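Local coordinates for putative uncharacterized protein (Streptococcus mutans, PDB 3L7N) that probably acts as a class I glutamine amidotransferase, releasing ammonia from glutamine, although its acceptor substrate is not established, at residues K75-A80 with K85-V90; Y68-E73 with A94-V99; P14-A19 with S220-L225. All coordinates share one frame; numbering follows the deposited sequence.

Interaction 1: K75-A80 with K85-V90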
ATOM      1  N   LYS A  75      -9.068 -10.237 -10.049  1.00 28.21           N
ATOM      2  CA  LYS A  75      -8.699 -11.472 -10.721  1.00 30.37           C
ATOM      3  C   LYS A  75      -7.230 -11.542 -10.977  1.00 29.19           C
ATOM      4  O   LYS A  75      -6.624 -12.621 -10.904  1.00 29.99           O
ATOM      5  CB  LYS A  75      -9.465 -11.658 -12.016  1.00 31.80           C
ATOM      6  CG  LYS A  75     -10.950 -11.646 -11.854  1.00 40.41           C
ATOM      7  CD  LYS A  75     -11.619 -12.716 -12.800  1.00 54.70           C
ATOM      8  CE  LYS A  75     -13.188 -12.527 -12.829  1.00 57.65           C
ATOM      9  NZ  LYS A  75     -13.679 -12.628 -14.238  1.00 56.67           N
ATOM     10  N   LEU A  76      -6.623 -10.413 -11.320  1.00 28.75           N
ATOM     11  CA  LEU A  76      -5.173 -10.439 -11.629  1.00 27.07           C
ATOM     12  C   LEU A  76      -4.392 -10.844 -10.339  1.00 27.31           C
ATOM     13  O   LEU A  76      -3.488 -11.735 -10.383  1.00 26.53           O
ATOM     14  CB  LEU A  76      -4.698  -9.096 -12.205  1.00 24.92           C
ATOM     15  CG  LEU A  76      -3.221  -8.895 -12.211  1.00 22.77           C
ATOM     16  CD1 LEU A  76      -2.578  -9.604 -13.329  1.00 21.53           C
ATOM     17  CD2 LEU A  76      -2.911  -7.458 -12.281  1.00 24.73           C
ATOM     18  N   ILE A  77      -4.804 -10.277  -9.166  1.00 26.43           N
ATOM     19  CA  ILE A  77      -4.210 -10.722  -7.871  1.00 25.77           C
ATOM     20  C   ILE A  77      -4.392 -12.271  -7.653  1.00 27.50           C
ATOM     21  O   ILE A  77      -3.440 -12.984  -7.349  1.00 28.72           O
ATOM     22  CB  ILE A  77      -4.747  -9.980  -6.704  1.00 24.55           C
ATOM     23  CG1 ILE A  77      -4.202  -8.576  -6.656  1.00 22.68           C
ATOM     24  CG2 ILE A  77      -4.340 -10.660  -5.431  1.00 23.73           C
ATOM     25  CD1 ILE A  77      -5.174  -7.624  -6.116  1.00 17.91           C
ATOM     26  N   GLN A  78      -5.589 -12.769  -7.861  1.00 27.33           N
ATOM     27  CA  GLN A  78      -5.828 -14.147  -7.644  1.00 26.94           C
ATOM     28  C   GLN A  78      -4.993 -15.029  -8.535  1.00 29.59           C
ATOM     29  O   GLN A  78      -4.449 -16.069  -8.051  1.00 29.86           O
ATOM     30  CB  GLN A  78      -7.263 -14.449  -7.833  1.00 25.99           C
ATOM     31  CG  GLN A  78      -8.104 -13.857  -6.857  1.00 23.50           C
ATOM     32  CD  GLN A  78      -9.472 -13.919  -7.249  1.00 25.35           C
ATOM     33  OE1 GLN A  78     -10.346 -13.733  -6.457  1.00 28.82           O
ATOM     34  NE2 GLN A  78      -9.704 -14.198  -8.504  1.00 27.95           N
ATOM     35  N   LYS A  79      -4.907 -14.673  -9.865  1.00 30.85           N
ATOM     36  CA  LYS A  79      -4.007 -15.417 -10.802  1.00 32.60           C
ATOM     37  C   LYS A  79      -2.624 -15.364 -10.290  1.00 32.61           C
ATOM     38  O   LYS A  79      -1.925 -16.371 -10.257  1.00 34.33           O
ATOM     39  CB  LYS A  79      -4.066 -14.857 -12.238  1.00 33.17           C
ATOM     40  CG  LYS A  79      -5.548 -14.918 -12.912  1.00 41.87           C
ATOM     41  CD  LYS A  79      -5.514 -14.726 -14.510  1.00 50.99           C
ATOM     42  CE  LYS A  79      -4.711 -15.945 -15.288  1.00 54.50           C
ATOM     43  NZ  LYS A  79      -3.889 -15.465 -16.552  1.00 49.47           N
ATOM     44  N   ALA A  80      -2.210 -14.209  -9.821  1.00 32.35           N
ATOM     45  CA  ALA A  80      -0.849 -14.072  -9.405  1.00 33.34           C
ATOM     46  C   ALA A  80      -0.564 -14.999  -8.166  1.00 33.47           C
ATOM     47  O   ALA A  80       0.344 -15.825  -8.194  1.00 33.18           O
ATOM     48  CB  ALA A  80      -0.512 -12.563  -9.102  1.00 33.04           C
ATOM     49  N   LYS A  85       3.344 -16.099  -7.237  1.00 36.06           N
ATOM     50  CA  LYS A  85       4.044 -14.774  -7.443  1.00 32.98           C
ATOM     51  C   LYS A  85       4.180 -14.019  -6.120  1.00 29.31           C
ATOM     52  O   LYS A  85       3.277 -13.984  -5.377  1.00 29.83           O
ATOM     53  CB  LYS A  85       3.231 -13.908  -8.428  1.00 32.99           C
ATOM     54  CG  LYS A  85       3.028 -14.530  -9.733  1.00 31.44           C
ATOM     55  CD  LYS A  85       4.314 -14.690 -10.437  1.00 29.25           C
ATOM     56  CE  LYS A  85       4.091 -15.326 -11.797  1.00 29.77           C
ATOM     57  NZ  LYS A  85       5.337 -15.932 -12.253  1.00 27.07           N
ATOM     58  N   ILE A  86       5.284 -13.328  -5.916  1.00 26.23           N
ATOM     59  CA  ILE A  86       5.386 -12.320  -4.813  1.00 23.66           C
ATOM     60  C   ILE A  86       4.421 -11.208  -5.090  1.00 24.50           C
ATOM     61  O   ILE A  86       4.415 -10.709  -6.182  1.00 26.15           O
ATOM     62  CB  ILE A  86       6.761 -11.733  -4.778  1.00 23.17           C
ATOM     63  CG1 ILE A  86       7.801 -12.862  -4.838  1.00 19.99           C
ATOM     64  CG2 ILE A  86       6.919 -10.762  -3.611  1.00 16.87           C
ATOM     65  CD1 ILE A  86       9.162 -12.488  -4.417  1.00 20.89           C
ATOM     66  N   ILE A  87       3.548 -10.846  -4.118  1.00 22.74           N
ATOM     67  CA  ILE A  87       2.604  -9.716  -4.330  1.00 22.22           C
ATOM     68  C   ILE A  87       2.738  -8.777  -3.186  1.00 24.29           C
ATOM     69  O   ILE A  87       2.954  -9.215  -2.118  1.00 26.49           O
ATOM     70  CB  ILE A  87       1.193 -10.191  -4.373  1.00 22.13           C
ATOM     71  CG1 ILE A  87       1.084 -11.349  -5.362  1.00 20.70           C
ATOM     72  CG2 ILE A  87       0.250  -9.036  -4.760  1.00 19.73           C
ATOM     73  CD1 ILE A  87      -0.296 -11.931  -5.463  1.00 15.33           C
ATOM     74  N   VAL A  88       2.683  -7.457  -3.428  1.00 24.18           N
ATOM     75  CA  VAL A  88       2.548  -6.461  -2.325  1.00 25.23           C
ATOM     76  C   VAL A  88       1.459  -5.436  -2.731  1.00 27.89           C
ATOM     77  O   VAL A  88       1.454  -4.999  -3.884  1.00 30.93           O
ATOM     78  CB  VAL A  88       3.845  -5.717  -2.088  1.00 24.32           C
ATOM     79  CG1 VAL A  88       3.617  -4.448  -1.110  1.00 20.97           C
ATOM     80  CG2 VAL A  88       4.924  -6.665  -1.601  1.00 20.10           C
ATOM     81  N   GLY A  89       0.510  -5.090  -1.800  1.00 27.48           N
ATOM     82  CA  GLY A  89      -0.616  -4.148  -2.106  1.00 26.76           C
ATOM     83  C   GLY A  89      -0.582  -3.049  -1.103  1.00 27.30           C
ATOM     84  O   GLY A  89      -0.420  -3.317   0.045  1.00 27.51           O
ATOM     85  N   VAL A  90      -0.681  -1.786  -1.551  1.00 26.57           N
ATOM     86  CA  VAL A  90      -0.578  -0.598  -0.648  1.00 26.51           C
ATOM     87  C   VAL A  90      -1.899   0.217  -0.685  1.00 29.43           C
ATOM     88  O   VAL A  90      -2.441   0.413  -1.730  1.00 31.95           O
ATOM     89  CB  VAL A  90       0.535   0.283  -1.121  1.00 25.97           C
ATOM     90  CG1 VAL A  90       0.662   1.501  -0.287  1.00 23.19           C
ATOM     91  CG2 VAL A  90       1.803  -0.471  -1.150  1.00 24.90           C
TER

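Interaction 2: Y68-E73 with A94-V99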
ATOM      1  N   TYR A  68     -11.114   2.265 -14.641  1.00 32.62           N
ATOM      2  CA  TYR A  68     -10.840   1.450 -13.476  1.00 32.96           C
ATOM      3  C   TYR A  68     -11.715   0.255 -13.485  1.00 32.75           C
ATOM      4  O   TYR A  68     -12.898   0.390 -13.562  1.00 33.65           O
ATOM      5  CB  TYR A  68     -11.173   2.266 -12.266  1.00 33.82           C
ATOM      6  CG  TYR A  68     -11.051   1.559 -10.982  1.00 33.92           C
ATOM      7  CD1 TYR A  68     -12.138   1.400 -10.167  1.00 30.50           C
ATOM      8  CD2 TYR A  68      -9.818   1.101 -10.537  1.00 31.40           C
ATOM      9  CE1 TYR A  68     -12.017   0.796  -8.976  1.00 32.54           C
ATOM     10  CE2 TYR A  68      -9.689   0.517  -9.349  1.00 33.31           C
ATOM     11  CZ  TYR A  68     -10.776   0.362  -8.559  1.00 33.36           C
ATOM     12  OH  TYR A  68     -10.635  -0.251  -7.339  1.00 37.44           O
ATOM     13  N   ASP A  69     -11.136  -0.921 -13.342  1.00 32.74           N
ATOM     14  CA  ASP A  69     -11.912  -2.183 -13.338  1.00 32.87           C
ATOM     15  C   ASP A  69     -11.453  -3.044 -12.137  1.00 31.84           C
ATOM     16  O   ASP A  69     -10.478  -3.785 -12.226  1.00 31.71           O
ATOM     17  CB  ASP A  69     -11.690  -2.904 -14.651  1.00 34.39           C
ATOM     18  CG  ASP A  69     -12.533  -4.154 -14.807  1.00 39.45           C
ATOM     19  OD1 ASP A  69     -13.103  -4.658 -13.820  1.00 44.06           O
ATOM     20  OD2 ASP A  69     -12.603  -4.658 -15.952  1.00 47.50           O
ATOM     21  N   ALA A  70     -12.095  -2.829 -10.982  1.00 32.15           N
ATOM     22  CA  ALA A  70     -11.677  -3.464  -9.732  1.00 30.99           C
ATOM     23  C   ALA A  70     -11.745  -4.955  -9.870  1.00 31.62           C
ATOM     24  O   ALA A  70     -10.885  -5.668  -9.396  1.00 31.85           O
ATOM     25  CB  ALA A  70     -12.494  -3.030  -8.665  1.00 29.79           C
ATOM     26  N   GLN A  71     -12.765  -5.431 -10.575  1.00 32.60           N
ATOM     27  CA  GLN A  71     -12.915  -6.859 -10.833  1.00 34.46           C
ATOM     28  C   GLN A  71     -11.680  -7.454 -11.513  1.00 33.17           C
ATOM     29  O   GLN A  71     -11.203  -8.519 -11.121  1.00 34.30           O
ATOM     30  CB  GLN A  71     -14.159  -7.121 -11.684  1.00 35.92           C
ATOM     31  CG  GLN A  71     -15.186  -8.025 -11.020  1.00 47.67           C
ATOM     32  CD  GLN A  71     -14.613  -8.795  -9.847  1.00 62.18           C
ATOM     33  OE1 GLN A  71     -13.947  -9.815 -10.024  1.00 61.84           O
ATOM     34  NE2 GLN A  71     -14.870  -8.309  -8.638  1.00 61.62           N
ATOM     35  N   ALA A  72     -11.171  -6.766 -12.531  1.00 32.66           N
ATOM     36  CA  ALA A  72     -10.025  -7.247 -13.275  1.00 30.26           C
ATOM     37  C   ALA A  72      -8.790  -7.211 -12.423  1.00 29.68           C
ATOM     38  O   ALA A  72      -7.990  -8.132 -12.478  1.00 30.04           O
ATOM     39  CB  ALA A  72      -9.837  -6.458 -14.486  1.00 31.19           C
ATOM     40  N   GLU A  73      -8.640  -6.167 -11.580  1.00 27.36           N
ATOM     41  CA  GLU A  73      -7.500  -6.134 -10.667  1.00 27.21           C
ATOM     42  C   GLU A  73      -7.538  -7.241  -9.632  1.00 27.10           C
ATOM     43  O   GLU A  73      -6.471  -7.955  -9.395  1.00 26.48           O
ATOM     44  CB  GLU A  73      -7.310  -4.784 -10.043  1.00 25.98           C
ATOM     45  CG  GLU A  73      -7.369  -3.732 -11.067  1.00 29.59           C
ATOM     46  CD  GLU A  73      -6.720  -2.373 -10.661  1.00 29.49           C
ATOM     47  OE1 GLU A  73      -5.900  -2.316  -9.685  1.00 23.75           O
ATOM     48  OE2 GLU A  73      -7.055  -1.362 -11.358  1.00 28.88           O
ATOM     49  N   ALA A  94      -3.912  -2.751  -0.974  1.00 30.72           N
ATOM     50  CA  ALA A  94      -4.009  -3.677   0.172  1.00 29.84           C
ATOM     51  C   ALA A  94      -5.468  -4.162   0.347  1.00 30.79           C
ATOM     52  O   ALA A  94      -5.707  -5.284   0.694  1.00 30.43           O
ATOM     53  CB  ALA A  94      -3.553  -3.058   1.337  1.00 28.87           C
ATOM     54  N   GLN A  95      -6.414  -3.319  -0.052  1.00 31.15           N
ATOM     55  CA  GLN A  95      -7.811  -3.633   0.016  1.00 29.13           C
ATOM     56  C   GLN A  95      -8.246  -4.550  -1.097  1.00 30.00           C
ATOM     57  O   GLN A  95      -9.133  -5.395  -0.894  1.00 31.55           O
ATOM     58  CB  GLN A  95      -8.627  -2.343   0.040  1.00 28.31           C
ATOM     59  CG  GLN A  95      -8.307  -1.526   1.281  1.00 28.88           C
ATOM     60  CD  GLN A  95      -8.650  -0.008   1.196  1.00 32.18           C
ATOM     61  OE1 GLN A  95      -9.545   0.426   0.453  1.00 30.43           O
ATOM     62  NE2 GLN A  95      -7.950   0.786   2.017  1.00 34.76           N
ATOM     63  N   LEU A  96      -7.649  -4.408  -2.298  1.00 29.03           N
ATOM     64  CA  LEU A  96      -7.968  -5.358  -3.376  1.00 27.81           C
ATOM     65  C   LEU A  96      -7.369  -6.730  -3.052  1.00 28.15           C
ATOM     66  O   LEU A  96      -7.950  -7.738  -3.351  1.00 28.86           O
ATOM     67  CB  LEU A  96      -7.491  -4.865  -4.750  1.00 26.96           C
ATOM     68  CG  LEU A  96      -8.158  -3.596  -5.284  1.00 27.78           C
ATOM     69  CD1 LEU A  96      -7.292  -2.922  -6.273  1.00 27.88           C
ATOM     70  CD2 LEU A  96      -9.462  -3.885  -5.892  1.00 26.01           C
ATOM     71  N   MET A  97      -6.227  -6.768  -2.405  1.00 27.74           N
ATOM     72  CA  MET A  97      -5.757  -8.045  -1.941  1.00 28.59           C
ATOM     73  C   MET A  97      -6.755  -8.720  -0.951  1.00 30.33           C
ATOM     74  O   MET A  97      -7.074  -9.906  -1.100  1.00 30.59           O
ATOM     75  CB  MET A  97      -4.391  -7.953  -1.359  1.00 27.62           C
ATOM     76  CG  MET A  97      -3.404  -7.551  -2.346  1.00 25.35           C
ATOM     77  SD  MET A  97      -1.821  -7.582  -1.646  1.00 33.46           S
ATOM     78  CE  MET A  97      -1.600  -9.312  -1.458  1.00 28.84           C
ATOM     79  N   GLY A  98      -7.323  -7.938  -0.028  1.00 29.77           N
ATOM     80  CA  GLY A  98      -8.287  -8.470   0.868  1.00 30.86           C
ATOM     81  C   GLY A  98      -9.429  -9.153   0.115  1.00 31.90           C
ATOM     82  O   GLY A  98      -9.777 -10.360   0.398  1.00 32.13           O
ATOM     83  N   VAL A  99     -10.016  -8.412  -0.849  1.00 30.60           N
ATOM     84  CA  VAL A  99     -11.110  -8.913  -1.627  1.00 28.15           C
ATOM     85  C   VAL A  99     -10.666 -10.120  -2.349  1.00 29.46           C
ATOM     86  O   VAL A  99     -11.351 -11.081  -2.371  1.00 30.03           O
ATOM     87  CB  VAL A  99     -11.638  -7.867  -2.611  1.00 27.38           C
ATOM     88  CG1 VAL A  99     -12.725  -8.432  -3.457  1.00 22.75           C
ATOM     89  CG2 VAL A  99     -12.147  -6.698  -1.876  1.00 26.18           C
TER

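Interaction 3: P14-A19 with S220-L225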
ATOM      1  N   PRO A  14       4.647   4.987  -7.026  1.00 26.07           N
ATOM      2  CA  PRO A  14       5.354   3.902  -6.389  1.00 25.94           C
ATOM      3  C   PRO A  14       6.410   4.375  -5.313  1.00 27.39           C
ATOM      4  O   PRO A  14       6.954   3.517  -4.528  1.00 29.69           O
ATOM      5  CB  PRO A  14       6.066   3.220  -7.558  1.00 25.70           C
ATOM      6  CG  PRO A  14       6.133   4.243  -8.621  1.00 23.40           C
ATOM      7  CD  PRO A  14       5.021   5.150  -8.441  1.00 24.66           C
ATOM      8  N   GLY A  15       6.749   5.671  -5.322  1.00 26.05           N
ATOM      9  CA  GLY A  15       7.954   6.192  -4.578  1.00 26.13           C
ATOM     10  C   GLY A  15       9.097   5.199  -4.250  1.00 25.99           C
ATOM     11  O   GLY A  15       9.726   4.624  -5.138  1.00 27.39           O
ATOM     12  N   ALA A  16       9.353   4.989  -2.984  1.00 26.11           N
ATOM     13  CA  ALA A  16      10.481   4.165  -2.604  1.00 25.46           C
ATOM     14  C   ALA A  16      10.415   2.727  -3.079  1.00 25.63           C
ATOM     15  O   ALA A  16      11.428   2.070  -3.091  1.00 24.76           O
ATOM     16  CB  ALA A  16      10.696   4.208  -1.133  1.00 26.68           C
ATOM     17  N   TYR A  17       9.193   2.205  -3.422  1.00 25.43           N
ATOM     18  CA  TYR A  17       9.109   0.823  -3.990  1.00 25.34           C
ATOM     19  C   TYR A  17       9.844   0.805  -5.321  1.00 27.48           C
ATOM     20  O   TYR A  17      10.656  -0.117  -5.606  1.00 28.05           O
ATOM     21  CB  TYR A  17       7.687   0.380  -4.187  1.00 25.60           C
ATOM     22  CG  TYR A  17       6.936   0.063  -2.916  1.00 25.75           C
ATOM     23  CD1 TYR A  17       7.041  -1.209  -2.309  1.00 22.38           C
ATOM     24  CD2 TYR A  17       6.070   1.022  -2.323  1.00 25.97           C
ATOM     25  CE1 TYR A  17       6.298  -1.540  -1.158  1.00 23.41           C
ATOM     26  CE2 TYR A  17       5.383   0.734  -1.115  1.00 24.69           C
ATOM     27  CZ  TYR A  17       5.499  -0.573  -0.552  1.00 28.01           C
ATOM     28  OH  TYR A  17       4.836  -0.881   0.597  1.00 31.75           O
ATOM     29  N   LEU A  18       9.639   1.880  -6.126  1.00 28.81           N
ATOM     30  CA  LEU A  18      10.291   1.994  -7.412  1.00 27.81           C
ATOM     31  C   LEU A  18      11.759   2.190  -7.215  1.00 29.73           C
ATOM     32  O   LEU A  18      12.562   1.495  -7.855  1.00 30.82           O
ATOM     33  CB  LEU A  18       9.714   3.139  -8.222  1.00 27.28           C
ATOM     34  CG  LEU A  18      10.230   3.259  -9.669  1.00 25.80           C
ATOM     35  CD1 LEU A  18      10.312   1.888 -10.348  1.00 24.96           C
ATOM     36  CD2 LEU A  18       9.361   4.262 -10.533  1.00 20.63           C
ATOM     37  N   ALA A  19      12.141   3.117  -6.299  1.00 29.38           N
ATOM     38  CA  ALA A  19      13.574   3.382  -6.022  1.00 29.57           C
ATOM     39  C   ALA A  19      14.325   2.122  -5.602  1.00 30.13           C
ATOM     40  O   ALA A  19      15.409   1.801  -6.138  1.00 31.87           O
ATOM     41  CB  ALA A  19      13.688   4.362  -5.025  1.00 31.47           C
ATOM     42  N   SER A 220      13.678   7.115   7.216  1.00 44.03           N
ATOM     43  CA  SER A 220      13.651   5.935   8.066  1.00 44.22           C
ATOM     44  C   SER A 220      12.616   4.962   7.643  1.00 42.63           C
ATOM     45  O   SER A 220      12.899   3.762   7.570  1.00 42.49           O
ATOM     46  CB  SER A 220      13.475   6.304   9.505  1.00 45.50           C
ATOM     47  OG  SER A 220      14.543   7.119   9.905  1.00 50.86           O
ATOM     48  N   MET A 221      11.400   5.453   7.325  1.00 40.55           N
ATOM     49  CA  MET A 221      10.403   4.582   6.649  1.00 39.75           C
ATOM     50  C   MET A 221      10.879   3.975   5.326  1.00 39.61           C
ATOM     51  O   MET A 221      10.808   2.771   5.177  1.00 40.79           O
ATOM     52  CB  MET A 221       9.024   5.197   6.518  1.00 37.00           C
ATOM     53  CG  MET A 221       8.975   6.580   6.446  1.00 36.56           C
ATOM     54  SD  MET A 221       7.388   7.003   5.805  1.00 40.43           S
ATOM     55  CE  MET A 221       6.832   8.219   6.971  1.00 38.84           C
ATOM     56  N   ASN A 222      11.458   4.795   4.409  1.00 38.44           N
ATOM     57  CA  ASN A 222      12.020   4.232   3.165  1.00 37.09           C
ATOM     58  C   ASN A 222      12.946   3.094   3.544  1.00 38.02           C
ATOM     59  O   ASN A 222      13.022   2.063   2.873  1.00 38.01           O
ATOM     60  CB  ASN A 222      12.842   5.252   2.384  1.00 35.55           C
ATOM     61  CG  ASN A 222      12.069   6.516   1.997  1.00 36.06           C
ATOM     62  OD1 ASN A 222      12.693   7.491   1.547  1.00 38.55           O
ATOM     63  ND2 ASN A 222      10.728   6.502   2.109  1.00 32.07           N
ATOM     64  N   GLN A 223      13.712   3.307   4.589  1.00 39.92           N
ATOM     65  CA  GLN A 223      14.797   2.403   4.909  1.00 41.48           C
ATOM     66  C   GLN A 223      14.249   1.103   5.560  1.00 41.06           C
ATOM     67  O   GLN A 223      14.711  -0.019   5.252  1.00 41.42           O
ATOM     68  CB  GLN A 223      15.849   3.113   5.808  1.00 42.04           C
ATOM     69  CG  GLN A 223      17.196   2.255   6.110  1.00 48.74           C
ATOM     70  CD  GLN A 223      17.809   1.595   4.822  1.00 57.40           C
ATOM     71  OE1 GLN A 223      18.169   2.317   3.812  1.00 56.81           O
ATOM     72  NE2 GLN A 223      17.873   0.217   4.815  1.00 52.02           N
ATOM     73  N   ALA A 224      13.241   1.257   6.411  1.00 40.32           N
ATOM     74  CA  ALA A 224      12.558   0.148   6.946  1.00 39.35           C
ATOM     75  C   ALA A 224      11.982  -0.663   5.797  1.00 40.94           C
ATOM     76  O   ALA A 224      12.220  -1.934   5.714  1.00 40.72           O
ATOM     77  CB  ALA A 224      11.505   0.594   7.836  1.00 39.54           C
ATOM     78  N   LEU A 225      11.264   0.040   4.846  1.00 39.09           N
ATOM     79  CA  LEU A 225      10.737  -0.624   3.605  1.00 37.10           C
ATOM     80  C   LEU A 225      11.794  -1.431   2.872  1.00 37.71           C
ATOM     81  O   LEU A 225      11.598  -2.609   2.604  1.00 37.92           O
ATOM     82  CB  LEU A 225      10.164   0.365   2.711  1.00 36.06           C
ATOM     83  CG  LEU A 225       9.336  -0.090   1.547  1.00 35.85           C
ATOM     84  CD1 LEU A 225       8.238  -1.093   1.933  1.00 31.04           C
ATOM     85  CD2 LEU A 225       8.718   1.136   0.958  1.00 35.91           C
TER

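Interaction 1: K75-A80 with K85-V90
The backbone N of K85 donates to the carbonyl O of A80 at 3.2 Å, with an N-H...O angle of 153°. This one bond ties the last turn of helix 70-82 to the residue just ahead of strand 86-90, only five residues further on, so the chain between them forms a compact turn. The same carbonyl O is also brushed by the K85 side chain, whose CG comes to 3.4 Å from A80 O. K85 bends at its second torsion (chi2 -65°), and that bend carries the rest of the chain away from the helix; its NZ goes to the carbonyl O of F46, while K85 O accepts from Q173.

The apolar half of the contact belongs to I87. Its CG1 is anti to its own carbonyl carbon (chi1 -51°) and the chain then runs straight on, which pushes CD1 alone up against the helix. There it meets the methyl of A80, CD1 to CB 3.7 Å, and lies 3.8 Å from the carbonyl O of I77. The I77 branch CG2 closes in more loosely on the same CD1, at 4.2 Å. One methyl thus sits between two residues three apart on the helix, i and i+3; the side chains meet through carbon alone, with the I77 carbonyl O beside them.

Strand 86-90 runs on through G89 into what is probably the nucleophile elbow of a class I glutamine amidotransferase, with C91 at the turn. The contact is helix-on-sheet packing within a right-handed beta-alpha-beta crossover, strand 48-51, helix 70-82, strand 86-90. A80 and I77 also rest on L49 and L51 of the neighbouring parallel strand, I77 reaches L96 and A100 of helix 92-100, and I87 touches M97 there, while I86 and V88 turn to the other face and helix 219-233.

Interaction 2: Y68-E73 with A94-V99
L96 lays its two methyls against the first turn of helix 70-82 and the tyrosine just before it. Its CG is anti to its own carbonyl carbon (chi1 -65°), which points the side chain at helix 70-82, CD1 going to E73 and CD2 to A70 and Y68. CD1 meets the carboxylate of E73, 3.7 Å from OE1, the two side chains crossing at a slant. CD2 lies 4.2 Å from the methyl of A70, and at a similar range from A70 O.

Y68 comes at L96 from the opposite direction. Its CG is anti to its backbone N (chi1 176°), and the ring reaches forward far enough to bring the hydroxyl OH to 4.1 Å from L96 CD2. Over one face of the ring, near its centre, lies the backbone N of A70, 4.1 Å above the plane, so the tyrosine packs beneath the beginning of the helix. D69 is the N-cap: its OD1 accepts from A72 N at 3.1 Å, met from well above the carboxylate plane, while E73 N bonds to D69 O.

Both polar ends beside the leucine have partners beyond the two segments. E73 OE1 bonds to H8 NE2, and Y68 OH to the carbonyl O of S57, which ties the helix start to the loops after strands 2-7 and 48-51. L96 also touches V74 and I77 further along helix 70-82. Helix 92-100 follows what is probably the nucleophile elbow, and L96 lies near that turn without touching it.

No hydrogen bond or salt bridge crosses the contact: between the two segments it is van der Waals packing alone. The buried carboxylate of E73 lies against a methyl and has H8 NE2 as a hydrogen-bond partner at OE1; apolar surroundings of this kind would probably strengthen that bond.

Interaction 3: P14-A19 with S220-L225
L225 lays its CD2 methyl over the Y17 ring, a CH-pi contact with the carbon 3.9 Å from the ring centroid and only 11° off the ring normal. The leucine side chain crosses the tyrosine at about a right angle. Its CG is anti to the backbone N (chi1 -168°), and the fork this leaves lets CD2 take the middle of the face while CD1 reaches the phenol end, 3.7 Å from Y17 OH.

Apolar packing adds Y17 CE1 to L225 CD1, 3.7 Å, and the A16 methyl, CB to L225 CD2 4.2 Å, so that one leucine branch touches both the ring and the alanine.

The polar side chain of N222 adds packing but no bond across the contact. Its ND2 passes 4.0 Å from A16 CB, and the amide hydrogens are used outside the pair, on the carbonyl O atoms of F182 and L180. The backbone of A16 is likewise bonded to E181, so that loop is held by both helices.

The axes of the short segments 15-19 and 220-225 stay 10.0 Å apart at closest approach and cross at -51°. The two helices lie side by side on one face of the sheet: P14, Y17 and L18 pack on F5 of strand 2-7, while helix 219-233 packs on I86 and V88 of strand 86-90, and A16 and Y17 continue onto Y226 and L229 of that C-terminal helix.

From the N terminus, the chain leaves strand 2-7 and enters helix 15-23, where interaction 3 opens a loop of some 200 residues that closes only at helix 219-233. Interaction 2 lies wholly within it, joining the start of helix 70-82 to helix 92-100. Interaction 1 is enclosed in turn, a short return from the same helix to strand 86-90, so the three nest and none cross. Interactions 1 and 2 touch, notably I77 with L96 and G89 with M97. Interaction 3 reaches interaction 1 from the far face of the sheet, where Y17 meets V88 and V90, but stays about 9 Å from interaction 2 at nearest atoms.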